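Local coordinates for protein SOXX (Paracoccus pantotrophus, PDB 2C1D) that is a c-type haem subunit of the SoxXA cytochrome complex, which initiates chemotrophic sulfur oxidation, and probably carries electrons for it, at the interface of chains B and A. Numbering follows the deposited sequence. Chains: chain A, SOXX; chain B, SOXA.

Contact 1 and contact 2 illustrate how loops can join two subunits: in these two patches the chains meet through loops, the C-alpha centres of the patches lie about 9 Å apart, and both use A:Pro103 and A:Gly104. Neighbouring stretches of each chain run through both, residues 173-175 and 230-234 of SoxA and SoxX residues between 96 and 119, so the patches probably act as one surface. The two are complementary: in contact 1 an arginine of SoxX enters SoxA, whereas in contact 2 a glutamine of SoxA enters SoxX. This reciprocal insertion should help fix how the two cytochrome subunits sit against each other in the SoxXA heterodimer.

Contact 1: the interface of chains B and A. Residues chain B 173, 231-234; chain A 102-104, 109-110.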
loop_
_atom_site.group_PDB
_atom_site.type_symbol
_atom_site.label_atom_id
_atom_site.label_comp_id
_atom_site.label_asym_id
_atom_site.label_seq_id
_atom_site.Cartn_x
_atom_site.Cartn_y
_atom_site.Cartn_z
ATOM N N TYR B 173 8.363 5.649 6.747
ATOM C CA TYR B 173 7.555 5.900 7.925
ATOM C C TYR B 173 7.585 4.817 9.015
ATOM O O TYR B 173 7.895 3.639 8.777
ATOM C CB TYR B 173 6.109 6.127 7.505
ATOM C CG TYR B 173 5.895 7.386 6.678
ATOM C CD1 TYR B 173 5.532 7.319 5.325
ATOM C CD2 TYR B 173 6.043 8.649 7.249
ATOM C CE1 TYR B 173 5.321 8.464 4.587
ATOM C CE2 TYR B 173 5.845 9.804 6.511
ATOM C CZ TYR B 173 5.499 9.713 5.181
ATOM O OH TYR B 173 5.296 10.885 4.476
ATOM N N ALA B 231 3.088 3.509 12.069
ATOM C CA ALA B 231 3.153 4.980 12.016
ATOM C C ALA B 231 1.831 5.633 12.365
ATOM O O ALA B 231 0.758 5.014 12.274
ATOM C CB ALA B 231 3.541 5.474 10.613
ATOM N N GLU B 232 1.939 6.926 12.681
ATOM C CA GLU B 232 0.819 7.838 12.692
ATOM C C GLU B 232 0.457 8.062 11.242
ATOM O O GLU B 232 1.283 8.518 10.451
ATOM C CB GLU B 232 1.218 9.172 13.334
ATOM C CG GLU B 232 0.043 10.127 13.505
ATOM C CD GLU B 232 0.450 11.551 13.896
ATOM O OE1 GLU B 232 -0.432 12.422 13.769
ATOM O OE2 GLU B 232 1.633 11.802 14.288
ATOM N N THR B 233 -0.770 7.724 10.882
ATOM C CA THR B 233 -1.191 7.802 9.498
ATOM C C THR B 233 -1.836 9.176 9.209
ATOM O O THR B 233 -1.925 10.049 10.101
ATOM C CB THR B 233 -2.082 6.586 9.132
ATOM O OG1 THR B 233 -2.313 6.539 7.707
ATOM C CG2 THR B 233 -3.475 6.667 9.780
ATOM N N PHE B 234 -2.177 9.384 7.941
ATOM C CA PHE B 234 -2.794 10.614 7.498
ATOM C C PHE B 234 -4.282 10.374 7.337
ATOM O O PHE B 234 -4.740 9.241 7.168
ATOM C CB PHE B 234 -2.224 11.094 6.164
ATOM C CG PHE B 234 -0.743 11.315 6.148
ATOM C CD1 PHE B 234 0.136 10.255 6.023
ATOM C CD2 PHE B 234 -0.226 12.606 6.185
ATOM C CE1 PHE B 234 1.529 10.464 5.976
ATOM C CE2 PHE B 234 1.140 12.816 6.125
ATOM C CZ PHE B 234 2.015 11.745 6.015
ATOM N N ARG A 102 7.029 10.056 11.828
ATOM C CA ARG A 102 5.646 9.794 12.212
ATOM C C ARG A 102 5.537 8.526 13.039
ATOM O O ARG A 102 4.860 7.566 12.647
ATOM C CB ARG A 102 4.754 9.705 10.979
ATOM C CG ARG A 102 4.697 10.986 10.147
ATOM C CD ARG A 102 3.617 10.964 9.074
ATOM N NE ARG A 102 2.239 11.041 9.590
ATOM C CZ ARG A 102 1.542 12.158 9.772
ATOM N NH1 ARG A 102 0.315 12.092 10.240
ATOM N NH2 ARG A 102 2.041 13.340 9.485
ATOM N N PRO A 103 6.213 8.483 14.191
ATOM C CA PRO A 103 6.166 7.275 15.008
ATOM C C PRO A 103 4.730 6.977 15.403
ATOM O O PRO A 103 3.959 7.897 15.784
ATOM C CB PRO A 103 7.051 7.619 16.226
ATOM C CG PRO A 103 7.055 9.103 16.297
ATOM C CD PRO A 103 7.012 9.548 14.833
ATOM N N GLY A 104 4.365 5.704 15.301
ATOM C CA GLY A 104 3.005 5.281 15.579
ATOM C C GLY A 104 2.867 4.560 16.898
ATOM O O GLY A 104 3.843 4.118 17.481
ATOM N N GLY A 109 -2.569 3.626 14.049
ATOM C CA GLY A 109 -2.539 4.800 13.217
ATOM C C GLY A 109 -2.453 6.112 13.986
ATOM O O GLY A 109 -2.465 7.181 13.361
ATOM N N LYS A 110 -2.366 6.043 15.311
ATOM C CA LYS A 110 -2.224 7.239 16.140
ATOM C C LYS A 110 -0.747 7.472 16.488
ATOM O O LYS A 110 0.094 6.559 16.401
ATOM C CB LYS A 110 -3.059 7.133 17.410
ATOM C CG LYS A 110 -4.493 6.560 17.188
ATOM C CD LYS A 110 -5.457 7.557 16.529
ATOM C CE LYS A 110 -6.752 6.834 16.055
ATOM N NZ LYS A 110 -7.552 6.276 17.196
HETATM O O HOH W 1 0.180 3.173 14.308
HETATM O O HOH W 2 3.966 10.535 15.017
#
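A:Arg102 reaches from a SoxX loop into a bay formed by B:Tyr173, B:Glu232, B:Thr233 and B:Phe234. Its CB lies near the backbone O of B:Glu232, and CG, set anti to its own carbonyl carbon (chi1 -62°), runs alongside the B:Tyr173 ring. CD of A:Arg102 rests against two neighbouring aromatics, 3.6 Å from CE2 of B:Tyr173 and 3.5 Å from CZ of B:Phe234. A bend at chi3 (71°) then turns the guanidinium toward the SoxA backbone. NE of A:Arg102 gives an almost straight hydrogen bond, 2.8 Å, to O of B:Glu232, which lies in the guanidinium plane though NE stands above the carbonyl plane. NH1 of A:Arg102 bonds O of B:Thr233 at 3.0 Å. A longer salt bridge, 3.6 Å, joins NH1 of A:Arg102 to OE1 of the B:Glu232 carboxylate. CZ of A:Arg102 lies over one face of B:Phe234, toward its rim, the planes 19° apart in a cation-pi stack that brings NH2 to CE2. An alanine here would probably leave the two carbonyls and the carboxylate without their partner and uncover the B:Phe234 face and the B:Tyr173 edge that the side chain packs on. Backbone bonds flank the arginine: N of B:Glu232 to O of A:Arg102, and N of B:Thr233 to O of A:Gly109. Water joins OE2 of B:Glu232 to O of A:Pro103. Charge, aromatic surface and main chain together probably help hold SoxX on SoxA in the heterodimer.

Contact 2: the interface of chains B and A. Residues chain B 174-175, 230; chain A 96, 100, 103-104, 116-119.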
loop_
_atom_site.group_PDB
_atom_site.type_symbol
_atom_site.label_atom_id
_atom_site.label_comp_id
_atom_site.label_asym_id
_atom_site.label_seq_id
_atom_site.Cartn_x
_atom_site.Cartn_y
_atom_site.Cartn_z
ATOM N N GLY B 174 7.217 5.247 10.215
ATOM C CA GLY B 174 6.847 4.339 11.278
ATOM C C GLY B 174 8.019 3.683 11.967
ATOM O O GLY B 174 9.192 3.907 11.593
ATOM N N GLN B 175 7.700 2.855 12.966
ATOM C CA GLN B 175 8.702 2.087 13.689
ATOM C C GLN B 175 9.355 1.072 12.749
ATOM O O GLN B 175 10.529 0.778 12.891
ATOM C CB GLN B 175 8.105 1.418 14.936
ATOM C CG GLN B 175 9.146 0.693 15.789
ATOM C CD GLN B 175 8.621 0.285 17.144
ATOM O OE1 GLN B 175 7.435 0.007 17.286
ATOM N NE2 GLN B 175 9.495 0.295 18.162
ATOM N N ARG B 230 3.656 0.806 11.287
ATOM C CA ARG B 230 3.674 1.246 12.683
ATOM C C ARG B 230 3.920 2.755 12.787
ATOM O O ARG B 230 4.836 3.212 13.512
ATOM C CB ARG B 230 4.687 0.475 13.527
ATOM C CG ARG B 230 4.445 -1.028 13.576
ATOM C CD ARG B 230 5.508 -1.804 14.331
ATOM N NE ARG B 230 5.156 -1.845 15.732
ATOM C CZ ARG B 230 4.691 -2.900 16.382
ATOM N NH1 ARG B 230 4.603 -4.092 15.816
ATOM N NH2 ARG B 230 4.390 -2.764 17.655
ATOM N N LYS A 96 14.695 -1.008 18.687
ATOM C CA LYS A 96 14.874 0.404 18.386
ATOM C C LYS A 96 13.639 1.143 18.825
ATOM O O LYS A 96 12.515 0.678 18.627
ATOM C CB LYS A 96 15.086 0.635 16.888
ATOM C CG LYS A 96 15.428 2.068 16.515
ATOM C CD LYS A 96 15.779 2.173 15.023
ATOM C CE LYS A 96 16.010 3.614 14.563
ATOM N NZ LYS A 96 16.578 3.627 13.176
ATOM N N PHE A 100 12.271 7.903 14.494
ATOM C CA PHE A 100 11.327 7.544 13.424
ATOM C C PHE A 100 10.628 8.760 12.858
ATOM O O PHE A 100 10.570 9.840 13.483
ATOM C CB PHE A 100 10.270 6.562 13.950
ATOM C CG PHE A 100 10.852 5.345 14.561
ATOM C CD1 PHE A 100 10.558 4.998 15.880
ATOM C CD2 PHE A 100 11.690 4.530 13.827
ATOM C CE1 PHE A 100 11.107 3.868 16.455
ATOM C CE2 PHE A 100 12.242 3.397 14.387
ATOM C CZ PHE A 100 11.974 3.069 15.708
ATOM N N PRO A 103 6.213 8.483 14.191
ATOM C CA PRO A 103 6.166 7.275 15.008
ATOM C C PRO A 103 4.730 6.977 15.403
ATOM O O PRO A 103 3.959 7.897 15.784
ATOM C CB PRO A 103 7.051 7.619 16.226
ATOM C CG PRO A 103 7.055 9.103 16.297
ATOM C CD PRO A 103 7.012 9.548 14.833
ATOM N N GLY A 104 4.365 5.704 15.301
ATOM C CA GLY A 104 3.005 5.281 15.579
ATOM C C GLY A 104 2.867 4.560 16.898
ATOM O O GLY A 104 3.843 4.118 17.481
ATOM N N LEU A 116 9.373 4.651 21.988
ATOM C CA LEU A 116 8.433 3.556 21.840
ATOM C C LEU A 116 8.925 2.306 22.555
ATOM O O LEU A 116 10.141 2.122 22.752
ATOM C CB LEU A 116 8.312 3.218 20.353
ATOM C CG LEU A 116 7.215 3.831 19.480
ATOM C CD1 LEU A 116 6.675 5.162 19.965
ATOM C CD2 LEU A 116 7.646 3.880 18.018
ATOM N N ALA A 117 8.008 1.405 22.885
ATOM C CA ALA A 117 8.419 0.029 23.160
ATOM C C ALA A 117 9.119 -0.533 21.919
ATOM O O ALA A 117 8.641 -0.334 20.789
ATOM C CB ALA A 117 7.222 -0.848 23.504
ATOM N N PRO A 118 10.203 -1.275 22.104
ATOM C CA PRO A 118 10.840 -1.933 20.960
ATOM C C PRO A 118 9.917 -3.047 20.471
ATOM O O PRO A 118 9.074 -3.522 21.245
ATOM C CB PRO A 118 12.122 -2.510 21.554
ATOM C CG PRO A 118 11.786 -2.759 22.981
ATOM C CD PRO A 118 10.884 -1.612 23.368
ATOM N N ILE A 119 10.046 -3.442 19.211
ATOM C CA ILE A 119 9.146 -4.458 18.672
ATOM C C ILE A 119 9.318 -5.788 19.425
ATOM O O ILE A 119 8.354 -6.462 19.761
ATOM C CB ILE A 119 9.355 -4.626 17.134
ATOM C CG1 ILE A 119 9.037 -3.296 16.410
ATOM C CG2 ILE A 119 8.520 -5.832 16.601
ATOM C CD1 ILE A 119 9.590 -3.232 14.988
HETATM O O HOH W 3 6.072 -0.378 19.869
#
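Loop meets loop in this part of the SoxX-SoxA interface, where B:Gln175 of SoxA is inserted into a pocket of SoxX built from A:Lys96, A:Phe100 and the stretch A:Leu116 to A:Ile119. The glutamine illustrates recognition of main chain by a side-chain amide. Its CG stands anti to the backbone N (chi1 -175°) and the chain beyond is extended, which carries the amide in among the SoxX loops. There NE2 of B:Gln175 donates to O of A:Ala117 at 2.8 Å, in a bond that is straight at the hydrogen. A second bond runs from NE2 of B:Gln175 to O of A:Lys96 at 3.1 Å, approached nearly along the C=O axis. Both carbonyl oxygens lie within a few degrees of the amide plane, an arrangement that fixes the rotation of the group. The other branch, OE1, is bridged by a water to the same O of A:Ala117 and also accepts a weak hydrogen bond from NE of B:Arg230 within SoxA.

A:Phe100 covers the stem. CA of B:Gln175 sits over the centre of the A:Phe100 ring, 3.7 Å from its centroid, in a CH-pi contact, while CG of the glutamine meets CZ near the ring's far end. The amide is turned 66° from the ring and does not stack on it. Two aliphatic side chains press on the amide from opposite sides and help hold it flat: A:Ile119 slides past in the opposite direction, its CG1 3.7 Å from CD of B:Gln175, and CD2 of A:Leu116 approaches that same carbon at 3.8 Å. At the margin, CG1 of A:Ile119 also lies over one face of the B:Arg230 guanidinium, toward its rim. A weak backbone bond runs from N of A:Gly104 to O of B:Arg230. The pocket probably gives SoxX a specific hold on a SoxA loop, pairing polar recognition with close apolar contact, and helps maintain the register of the two cytochrome subunits.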